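PDB 3OYO: hemopexin fold protein CP4 from Vigna unguiculata, which is of uncertain function but adopts the four-bladed haemopexin propeller fold around a bound calcium ion, and may reflect functional diversity among plant haemopexins. Local coordinates for residues A20-V25 with G221-V225. Numbering follows the deposited sequence.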
loop_
_atom_site.group_PDB
_atom_site.type_symbol
_atom_site.label_atom_id
_atom_site.label_comp_id
_atom_site.label_asym_id
_atom_site.label_seq_id
_atom_site.Cartn_x
_atom_site.Cartn_y
_atom_site.Cartn_z
ATOM N N ALA A 20 -9.485 -4.150 3.261
ATOM C CA ALA A 20 -10.662 -3.299 3.246
ATOM C C ALA A 20 -11.340 -3.525 4.604
ATOM O O ALA A 20 -11.673 -4.672 4.981
ATOM C CB ALA A 20 -11.606 -3.659 2.067
ATOM N N LYS A 21 -11.538 -2.414 5.319
ATOM C CA LYS A 21 -11.984 -2.394 6.732
ATOM C C LYS A 21 -11.094 -3.290 7.549
ATOM O O LYS A 21 -9.883 -3.242 7.426
ATOM C CB LYS A 21 -13.418 -2.928 6.868
ATOM C CG LYS A 21 -14.372 -2.578 5.781
ATOM C CD LYS A 21 -15.001 -1.238 5.991
ATOM C CE LYS A 21 -16.355 -1.313 5.310
ATOM N NZ LYS A 21 -16.773 -0.029 4.704
ATOM N N ASN A 22 -11.734 -4.167 8.339
ATOM C CA ASN A 22 -11.080 -5.154 9.216
ATOM C C ASN A 22 -10.800 -6.509 8.556
ATOM O O ASN A 22 -10.599 -7.500 9.248
ATOM C CB ASN A 22 -11.991 -5.349 10.472
ATOM C CG ASN A 22 -13.356 -6.026 10.141
ATOM O OD1 ASN A 22 -13.770 -6.117 8.981
ATOM N ND2 ASN A 22 -14.059 -6.472 11.189
ATOM N N LYS A 23 -10.807 -6.540 7.224
ATOM C CA LYS A 23 -10.661 -7.780 6.464
ATOM C C LYS A 23 -9.655 -7.645 5.295
ATOM O O LYS A 23 -9.221 -6.543 4.930
ATOM C CB LYS A 23 -12.026 -8.211 5.919
ATOM C CG LYS A 23 -13.040 -8.486 6.991
ATOM C CD LYS A 23 -14.357 -8.865 6.412
ATOM C CE LYS A 23 -15.473 -8.425 7.387
ATOM N NZ LYS A 23 -16.643 -9.311 7.317
ATOM N N TYR A 24 -9.307 -8.782 4.714
ATOM C CA TYR A 24 -8.359 -8.827 3.592
ATOM C C TYR A 24 -8.498 -10.131 2.758
ATOM O O TYR A 24 -9.166 -11.125 3.159
ATOM C CB TYR A 24 -6.912 -8.728 4.144
ATOM C CG TYR A 24 -6.388 -10.082 4.605
ATOM C CD1 TYR A 24 -6.874 -10.676 5.787
ATOM C CD2 TYR A 24 -5.465 -10.795 3.837
ATOM C CE1 TYR A 24 -6.444 -11.947 6.187
ATOM C CE2 TYR A 24 -5.043 -12.090 4.210
ATOM C CZ TYR A 24 -5.545 -12.656 5.406
ATOM O OH TYR A 24 -5.177 -13.930 5.817
ATOM N N VAL A 25 -7.817 -10.137 1.611
ATOM C CA VAL A 25 -7.702 -11.307 0.716
ATOM C C VAL A 25 -6.262 -11.340 0.276
ATOM O O VAL A 25 -5.564 -10.317 0.316
ATOM C CB VAL A 25 -8.644 -11.219 -0.522
ATOM C CG1 VAL A 25 -10.106 -11.237 -0.067
ATOM C CG2 VAL A 25 -8.374 -9.960 -1.364
ATOM N N GLY A 221 -18.508 -9.412 -6.289
ATOM C CA GLY A 221 -19.385 -10.076 -5.321
ATOM C C GLY A 221 -18.735 -10.325 -3.986
ATOM O O GLY A 221 -19.261 -11.046 -3.159
ATOM N N ILE A 222 -17.568 -9.719 -3.791
ATOM C CA ILE A 222 -16.790 -9.859 -2.577
ATOM C C ILE A 222 -16.410 -8.463 -2.152
ATOM O O ILE A 222 -16.514 -8.122 -0.971
ATOM C CB ILE A 222 -15.540 -10.742 -2.816
ATOM C CG1 ILE A 222 -15.983 -12.131 -3.320
ATOM C CG2 ILE A 222 -14.674 -10.815 -1.538
ATOM C CD1 ILE A 222 -14.863 -13.067 -3.702
ATOM N N PHE A 223 -15.984 -7.654 -3.125
ATOM C CA PHE A 223 -15.678 -6.250 -2.914
ATOM C C PHE A 223 -16.783 -5.480 -3.622
ATOM O O PHE A 223 -17.255 -5.921 -4.649
ATOM C CB PHE A 223 -14.272 -5.900 -3.475
ATOM C CG PHE A 223 -13.149 -6.248 -2.538
ATOM C CD1 PHE A 223 -12.541 -5.260 -1.760
ATOM C CD2 PHE A 223 -12.745 -7.554 -2.381
ATOM C CE1 PHE A 223 -11.498 -5.586 -0.859
ATOM C CE2 PHE A 223 -11.727 -7.899 -1.463
ATOM C CZ PHE A 223 -11.112 -6.883 -0.690
ATOM N N PRO A 224 -17.239 -4.347 -3.058
ATOM C CA PRO A 224 -16.881 -3.761 -1.764
ATOM C C PRO A 224 -17.245 -4.661 -0.556
ATOM O O PRO A 224 -18.244 -5.379 -0.570
ATOM C CB PRO A 224 -17.674 -2.446 -1.734
ATOM C CG PRO A 224 -18.881 -2.729 -2.627
ATOM C CD PRO A 224 -18.273 -3.554 -3.754
ATOM N N VAL A 225 -16.410 -4.599 0.469
ATOM C CA VAL A 225 -16.508 -5.426 1.676
ATOM C C VAL A 225 -17.465 -4.818 2.686
ATOM O O VAL A 225 -17.713 -3.608 2.699
ATOM C CB VAL A 225 -15.110 -5.578 2.307
ATOM C CG1 VAL A 225 -15.197 -5.870 3.801
ATOM C CG2 VAL A 225 -14.298 -6.657 1.554
ATOM O OXT VAL A 225 -17.981 -5.562 3.531
#
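Val25 meets the ring of Phe223 at its edge, CG1 lying in the ring plane 4.0 Å from CE2, while one face of that ring carries CG2 of Val225, which stands 3.8 Å above the centre. In this haemopexin-type propeller the chain's last residues return to the first blade, a worked example of a C-terminal tail settling on the opening module of a circular fold. Two methyls approach the ring obliquely: CG2 of Val25 near CE2, and CB of Ala20, 3.5 Å from CE1. An alanine in place of Phe223 would probably leave Ala20 and Val25 without their shared apolar partner and the Val225 methyl with no ring beneath it.

The receiving surface is the hairpin of strands 15-20 and 23-28, whose connecting type II' turn is closed by a pair of backbone hydrogen bonds between Ala20 and Lys23. Within the turn, Asn22 ND2 hydrogen-bonds Glu59 OE2. No hydrogen bond links hairpin to tail, so packing carries the contact. A cis peptide precedes Pro224 in the tail, and Val225 also touches Leu42 of strand 37-44. With CG1 anti to its own N (chi1 155°), Val225 directs that methyl to the turn, where it lies 3.9 Å from CG of Lys21. The Lys21 chain, bent at chi2, runs opposite to the Val225 side chain, and its CE comes to 3.7 Å from Val225 O.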